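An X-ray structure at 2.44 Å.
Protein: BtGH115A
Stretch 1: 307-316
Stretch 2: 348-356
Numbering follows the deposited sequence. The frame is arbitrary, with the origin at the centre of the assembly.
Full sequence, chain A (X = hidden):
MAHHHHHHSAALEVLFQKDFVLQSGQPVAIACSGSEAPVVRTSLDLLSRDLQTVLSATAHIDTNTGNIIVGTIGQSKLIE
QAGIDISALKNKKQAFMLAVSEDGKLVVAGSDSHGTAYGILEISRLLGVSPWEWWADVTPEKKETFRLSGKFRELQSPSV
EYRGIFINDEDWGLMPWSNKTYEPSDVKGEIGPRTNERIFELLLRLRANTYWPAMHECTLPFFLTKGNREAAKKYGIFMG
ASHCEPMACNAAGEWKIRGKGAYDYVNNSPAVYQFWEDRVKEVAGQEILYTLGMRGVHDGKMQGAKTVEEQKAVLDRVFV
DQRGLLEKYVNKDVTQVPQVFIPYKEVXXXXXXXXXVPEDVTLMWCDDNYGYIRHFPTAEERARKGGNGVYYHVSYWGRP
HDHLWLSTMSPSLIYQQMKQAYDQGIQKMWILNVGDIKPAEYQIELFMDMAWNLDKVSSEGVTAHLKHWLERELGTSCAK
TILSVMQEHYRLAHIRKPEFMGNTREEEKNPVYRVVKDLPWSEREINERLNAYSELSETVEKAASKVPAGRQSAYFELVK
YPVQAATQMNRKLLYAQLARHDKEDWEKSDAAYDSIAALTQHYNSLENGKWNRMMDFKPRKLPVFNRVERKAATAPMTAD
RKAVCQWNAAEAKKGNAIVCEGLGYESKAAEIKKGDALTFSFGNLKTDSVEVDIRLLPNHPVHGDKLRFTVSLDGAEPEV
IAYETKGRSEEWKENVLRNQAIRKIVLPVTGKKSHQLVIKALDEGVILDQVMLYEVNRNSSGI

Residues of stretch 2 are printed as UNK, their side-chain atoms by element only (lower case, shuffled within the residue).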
ATOM      1  N   THR A 307       5.368 -27.607 -17.160  1.00 94.75           N
ATOM      2  CA  THR A 307       5.930 -26.561 -18.017  1.00 95.46           C
ATOM      3  C   THR A 307       4.889 -25.512 -18.399  1.00 97.67           C
ATOM      4  O   THR A 307       3.675 -25.767 -18.346  1.00 93.25           O
ATOM      5  CB  THR A 307       6.547 -27.139 -19.304  1.00100.28           C
ATOM      6  OG1 THR A 307       5.553 -27.884 -20.022  1.00105.81           O
ATOM      7  CG2 THR A 307       7.766 -28.032 -18.978  1.00102.46           C
ATOM      8  N   VAL A 308       5.391 -24.342 -18.795  1.00 93.09           N
ATOM      9  CA  VAL A 308       4.582 -23.196 -19.224  1.00 92.74           C
ATOM     10  C   VAL A 308       3.699 -23.512 -20.470  1.00 95.12           C
ATOM     11  O   VAL A 308       2.569 -23.037 -20.568  1.00 90.72           O
ATOM     12  CB  VAL A 308       5.480 -21.924 -19.352  1.00 90.54           C
ATOM     13  CG1 VAL A 308       4.786 -20.803 -20.096  1.00 89.60           C
ATOM     14  CG2 VAL A 308       5.936 -21.426 -17.975  1.00 81.59           C
ATOM     15  N   GLU A 309       4.187 -24.354 -21.382  1.00100.05           N
ATOM     16  CA  GLU A 309       3.369 -24.835 -22.510  1.00 97.48           C
ATOM     17  C   GLU A 309       2.148 -25.673 -22.065  1.00 92.70           C
ATOM     18  O   GLU A 309       1.096 -25.625 -22.707  1.00 92.34           O
ATOM     19  CB  GLU A 309       4.214 -25.580 -23.571  1.00104.28           C
ATOM     20  CG  GLU A 309       5.346 -26.465 -23.031  1.00110.04           C
ATOM     21  CD  GLU A 309       5.612 -27.728 -23.857  1.00115.21           C
ATOM     22  OE1 GLU A 309       5.553 -27.679 -25.111  1.00105.46           O
ATOM     23  OE2 GLU A 309       5.894 -28.782 -23.236  1.00114.17           O
ATOM     24  N   GLU A 310       2.295 -26.426 -20.973  1.00 90.89           N
ATOM     25  CA  GLU A 310       1.205 -27.271 -20.446  1.00 87.75           C
ATOM     26  C   GLU A 310       0.315 -26.484 -19.499  1.00 81.46           C
ATOM     27  O   GLU A 310      -0.900 -26.715 -19.447  1.00 66.00           O
ATOM     28  CB  GLU A 310       1.739 -28.477 -19.693  1.00 90.00           C
ATOM     29  CG  GLU A 310       2.588 -29.452 -20.479  1.00 94.72           C
ATOM     30  CD  GLU A 310       3.388 -30.330 -19.540  1.00 94.95           C
ATOM     31  OE1 GLU A 310       4.195 -29.799 -18.752  1.00 82.11           O
ATOM     32  OE2 GLU A 310       3.195 -31.556 -19.576  1.00101.01           O
ATOM     33  N   GLN A 311       0.948 -25.585 -18.732  1.00 80.87           N
ATOM     34  CA  GLN A 311       0.263 -24.594 -17.891  1.00 76.65           C
ATOM     35  C   GLN A 311      -0.614 -23.603 -18.727  1.00 75.63           C
ATOM     36  O   GLN A 311      -1.550 -23.037 -18.184  1.00 63.36           O
ATOM     37  CB  GLN A 311       1.253 -23.879 -16.907  1.00 77.63           C
ATOM     38  CG  GLN A 311       1.719 -24.736 -15.702  1.00 74.66           C
ATOM     39  CD  GLN A 311       2.542 -24.025 -14.589  1.00 73.57           C
ATOM     40  OE1 GLN A 311       3.342 -23.128 -14.843  1.00 67.47           O
ATOM     41  NE2 GLN A 311       2.372 -24.491 -13.343  1.00 72.11           N
ATOM     42  N   LYS A 312      -0.342 -23.448 -20.036  1.00 79.24           N
ATOM     43  CA  LYS A 312      -1.155 -22.607 -20.954  1.00 84.06           C
ATOM     44  C   LYS A 312      -2.409 -23.313 -21.468  1.00 84.11           C
ATOM     45  O   LYS A 312      -3.507 -22.741 -21.428  1.00 87.55           O
ATOM     46  CB  LYS A 312      -0.321 -22.106 -22.147  1.00 96.09           C
ATOM     47  CG  LYS A 312      -0.646 -20.683 -22.606  1.00100.54           C
ATOM     48  CD  LYS A 312      -0.166 -20.379 -24.026  1.00103.06           C
ATOM     49  CE  LYS A 312      -1.257 -20.648 -25.062  1.00 96.90           C
ATOM     50  NZ  LYS A 312      -1.027 -19.853 -26.298  1.00 87.05           N
ATOM     51  N   ALA A 313      -2.233 -24.547 -21.950  1.00 74.66           N
ATOM     52  CA  ALA A 313      -3.330 -25.441 -22.316  1.00 72.08           C
ATOM     53  C   ALA A 313      -4.407 -25.521 -21.229  1.00 72.87           C
ATOM     54  O   ALA A 313      -5.616 -25.605 -21.542  1.00 73.91           O
ATOM     55  CB  ALA A 313      -2.777 -26.833 -22.618  1.00 72.21           C
ATOM     56  N   VAL A 314      -3.954 -25.494 -19.964  1.00 69.17           N
ATOM     57  CA  VAL A 314      -4.829 -25.602 -18.754  1.00 72.15           C
ATOM     58  C   VAL A 314      -5.791 -24.419 -18.670  1.00 61.89           C
ATOM     59  O   VAL A 314      -7.012 -24.588 -18.611  1.00 57.38           O
ATOM     60  CB  VAL A 314      -4.015 -25.666 -17.412  1.00 70.56           C
ATOM     61  CG1 VAL A 314      -4.938 -25.699 -16.184  1.00 73.34           C
ATOM     62  CG2 VAL A 314      -3.063 -26.850 -17.386  1.00 66.89           C
ATOM     63  N   LEU A 315      -5.202 -23.232 -18.668  1.00 62.24           N
ATOM     64  CA  LEU A 315      -5.902 -21.976 -18.473  1.00 69.72           C
ATOM     65  C   LEU A 315      -6.962 -21.729 -19.547  1.00 69.68           C
ATOM     66  O   LEU A 315      -8.104 -21.367 -19.211  1.00 66.09           O
ATOM     67  CB  LEU A 315      -4.888 -20.824 -18.409  1.00 72.12           C
ATOM     68  CG  LEU A 315      -3.827 -20.885 -17.299  1.00 70.96           C
ATOM     69  CD1 LEU A 315      -2.862 -19.733 -17.420  1.00 69.20           C
ATOM     70  CD2 LEU A 315      -4.417 -20.915 -15.884  1.00 82.67           C
ATOM     71  N   ASP A 316      -6.581 -21.948 -20.817  1.00 66.42           N
ATOM     72  CA  ASP A 316      -7.515 -21.943 -21.954  1.00 59.04           C
ATOM     73  C   ASP A 316      -8.757 -22.771 -21.621  1.00 56.24           C
ATOM     74  O   ASP A 316      -9.873 -22.305 -21.831  1.00 59.63           O
ATOM     75  CB  ASP A 316      -6.825 -22.455 -23.237  1.00 62.38           C
ATOM     76  CG  ASP A 316      -5.604 -21.595 -23.662  1.00 64.56           C
ATOM     77  OD1 ASP A 316      -5.630 -20.362 -23.458  1.00 58.65           O
ATOM     78  OD2 ASP A 316      -4.619 -22.148 -24.229  1.00 64.37           O
ATOM     79  N   UNK A 348       2.936 -14.585 -14.419  1.00 70.95           N
ATOM     80  CA  UNK A 348       3.442 -13.563 -15.345  1.00 64.62           C
ATOM     81  C   UNK A 348       4.145 -14.243 -16.537  1.00 68.52           C
ATOM     82  O   UNK A 348       3.886 -13.848 -17.698  1.00 66.34           O
ATOM     83  c   UNK A 348       5.023 -11.346 -15.367  1.00 63.89           C
ATOM     84  c   UNK A 348       4.095 -10.170 -15.622  1.00 53.83           C
ATOM     85  c   UNK A 348       6.309 -10.890 -14.670  1.00 63.43           C
ATOM     86  c   UNK A 348       4.343 -12.529 -14.624  1.00 65.49           C
ATOM     87  N   UNK A 349       4.987 -15.259 -16.249  1.00 66.43           N
ATOM     88  CA  UNK A 349       5.640 -16.118 -17.287  1.00 72.40           C
ATOM     89  C   UNK A 349       4.621 -16.805 -18.203  1.00 65.10           C
ATOM     90  O   UNK A 349       4.762 -16.772 -19.427  1.00 73.06           O
ATOM     91  o   UNK A 349       8.279 -15.587 -16.185  1.00 69.30           O
ATOM     92  c   UNK A 349       7.729 -16.665 -15.870  1.00 76.91           C
ATOM     93  o   UNK A 349       8.104 -17.352 -14.891  1.00 84.33           O
ATOM     94  c   UNK A 349       6.568 -17.216 -16.699  1.00 76.22           C
ATOM     95  N   UNK A 350       3.613 -17.428 -17.614  1.00 55.69           N
ATOM     96  CA  UNK A 350       2.618 -18.120 -18.411  1.00 64.00           C
ATOM     97  C   UNK A 350       1.741 -17.172 -19.286  1.00 68.49           C
ATOM     98  O   UNK A 350       1.398 -17.517 -20.435  1.00 64.51           O
ATOM     99  c   UNK A 350       1.359 -18.840 -16.272  1.00 68.64           C
ATOM    100  c   UNK A 350       1.909 -19.263 -17.626  1.00 66.70           C
ATOM    101  c   UNK A 350       1.365 -20.656 -19.638  1.00 71.44           C
ATOM    102  c   UNK A 350       0.819 -19.914 -18.453  1.00 72.96           C
ATOM    103  N   UNK A 351       1.471 -15.955 -18.796  1.00 66.32           N
ATOM    104  CA  UNK A 351       0.910 -14.887 -19.661  1.00 61.26           C
ATOM    105  C   UNK A 351       1.817 -14.599 -20.881  1.00 65.12           C
ATOM    106  O   UNK A 351       1.391 -14.840 -22.017  1.00 70.76           O
ATOM    107  o   UNK A 351      -0.686  -9.135 -22.175  1.00 44.22           O
ATOM    108  c   UNK A 351       0.935 -10.382 -20.892  1.00 41.53           C
ATOM    109  c   UNK A 351      -1.361 -11.166 -21.040  1.00 37.00           C
ATOM    110  c   UNK A 351      -0.372 -10.229 -21.365  1.00 42.53           C
ATOM    111  c   UNK A 351       0.605 -13.613 -18.872  1.00 53.43           C
ATOM    112  c   UNK A 351       1.240 -11.474 -20.089  1.00 42.88           C
ATOM    113  c   UNK A 351       0.256 -12.426 -19.745  1.00 48.28           C
ATOM    114  c   UNK A 351      -1.050 -12.251 -20.243  1.00 41.80           C
ATOM    115  N   UNK A 352       3.061 -14.159 -20.614  1.00 63.30           N
ATOM    116  CA  UNK A 352       4.137 -13.896 -21.619  1.00 59.26           C
ATOM    117  C   UNK A 352       4.494 -15.016 -22.605  1.00 57.34           C
ATOM    118  O   UNK A 352       5.218 -14.786 -23.559  1.00 54.76           O
ATOM    119  n   UNK A 352       6.029 -11.547 -19.348  1.00 76.12           N
ATOM    120  c   UNK A 352       5.378 -11.988 -20.485  1.00 71.44           C
ATOM    121  n   UNK A 352       4.989  -9.850 -20.155  1.00 73.45           N
ATOM    122  c   UNK A 352       5.434 -13.412 -20.946  1.00 56.87           C
ATOM    123  c   UNK A 352       5.782 -10.258 -19.177  1.00 75.37           C
ATOM    124  c   UNK A 352       4.723 -10.910 -20.988  1.00 70.61           C
ATOM    125  N   UNK A 353       3.988 -16.220 -22.390  1.00 60.05           N
ATOM    126  CA  UNK A 353       4.213 -17.303 -23.341  1.00 60.00           C
ATOM    127  C   UNK A 353       3.104 -17.302 -24.423  1.00 66.96           C
ATOM    128  O   UNK A 353       2.760 -18.356 -24.998  1.00 71.81           O
ATOM    129  c   UNK A 353       4.263 -18.612 -22.583  1.00 55.20           C
ATOM    130  N   UNK A 354       2.551 -16.102 -24.665  1.00 66.89           N
ATOM    131  CA  UNK A 354       1.415 -15.855 -25.553  1.00 64.80           C
ATOM    132  C   UNK A 354       0.065 -16.457 -25.168  1.00 68.65           C
ATOM    133  O   UNK A 354      -0.584 -17.112 -25.990  1.00 66.03           O
ATOM    134  N   UNK A 355      -0.391 -16.229 -23.937  1.00 69.63           N
ATOM    135  CA  UNK A 355      -1.722 -16.727 -23.550  1.00 68.18           C
ATOM    136  C   UNK A 355      -2.818 -15.746 -23.963  1.00 66.60           C
ATOM    137  O   UNK A 355      -2.642 -14.527 -23.824  1.00 56.62           O
ATOM    138  c   UNK A 355      -3.078 -17.224 -21.325  1.00 57.43           C
ATOM    139  c   UNK A 355      -2.786 -16.989 -19.849  1.00 58.46           C
ATOM    140  c   UNK A 355      -3.679 -18.607 -21.507  1.00 53.68           C
ATOM    141  c   UNK A 355      -1.764 -16.979 -22.059  1.00 59.82           C
ATOM    142  N   UNK A 356      -3.934 -16.270 -24.465  1.00 62.90           N
ATOM    143  CA  UNK A 356      -5.026 -15.399 -24.891  1.00 66.96           C
ATOM    144  C   UNK A 356      -6.026 -15.175 -23.754  1.00 64.88           C
ATOM    145  O   UNK A 356      -6.621 -16.126 -23.240  1.00 68.53           O
ATOM    146  o   UNK A 356      -4.379 -13.704 -27.998  1.00 67.85           O
ATOM    147  c   UNK A 356      -4.794 -16.000 -27.414  1.00 65.20           C
ATOM    148  n   UNK A 356      -2.614 -14.932 -27.393  1.00 76.06           N
ATOM    149  c   UNK A 356      -5.705 -15.913 -26.182  1.00 69.49           C
ATOM    150  c   UNK A 356      -3.910 -14.771 -27.625  1.00 69.10           C
TER

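Position 348 carries four side-chain carbons, forked at the second, and none of them comes near the first stretch. A fork at the second carbon identifies leucine, L348. Position 349 has two carbons, the second bearing two oxygens. Its CB lies 4.4 Å from V308 CG2, while the carboxylate lies farther from V308 CG2; this is aspartate, D349.

At position 350 four carbons fork at the first, one arm being two carbons long, and the side chain sits as a knob among V308, Q311, K312 and L315, with its CA-to-CB bond toward the helix of stretch 1. This branching defines isoleucine. In I350, CD1 lies 3.5 Å from V308 CG1 and 3.4 Å from K312 CB, and CG1 is 3.8 Å from L315 CD1. The same CD1 is modelled too close to the carbonyl oxygen of V308, so that approach carries no weight.

Position 351 shows one carbon leading to a six-carbon ring with an oxygen attached, and it does not touch stretch 1; it is a tyrosine. The CA-to-CB bond of Y351 points away from the first stretch, and its hydroxyl is hydrogen-bonded elsewhere in the structure. Position 352 has one carbon followed by a five-membered ring of three carbons and two nitrogens, again without contact to stretch 1. This is histidine, and the CA-to-CB bond of H352 also points away.

The single side-chain carbon at position 353, CB, packs 3.4 Å from V308 CG1, and marks alanine, A353. Position 354 has no side-chain atoms, and its backbone O accepts a hydrogen bond from K312 NZ at 2.8 Å. It is glycine, G354, which its phi of 65° by itself favours.

Position 355 has four carbons, forked at the second, and its methyl ends lie near L315 and K312: leucine again. Although the CA-to-CB bond of L355 points sideways, the end of the side chain comes nearer, placing CD2 3.7 Å from L315 CD1 and CD1 3.8 Å from K312 CG. Position 356 has three carbons, the third bearing one oxygen and one nitrogen, and its side chain makes no contact with stretch 1; it is glutamine. The side chain of Q356 turns back on its own segment, where NE2 makes a weak hydrogen bond of 3.3 Å to G354 O.

The contact joins two helices that cross at -83°, nearly perpendicular, and buries 462 Å² in all. I350 fills the hollow between successive turns of the first helix. As the second helix gives way to loop, A353 and L355 extend the apolar surface against V308 and L315. The aliphatic part of K312 borders this surface, while its amino group reaches G354 O and adds the one hydrogen bond across a mainly nonpolar interface.

Stretch 2 (348-356) LDIYHAGLQ
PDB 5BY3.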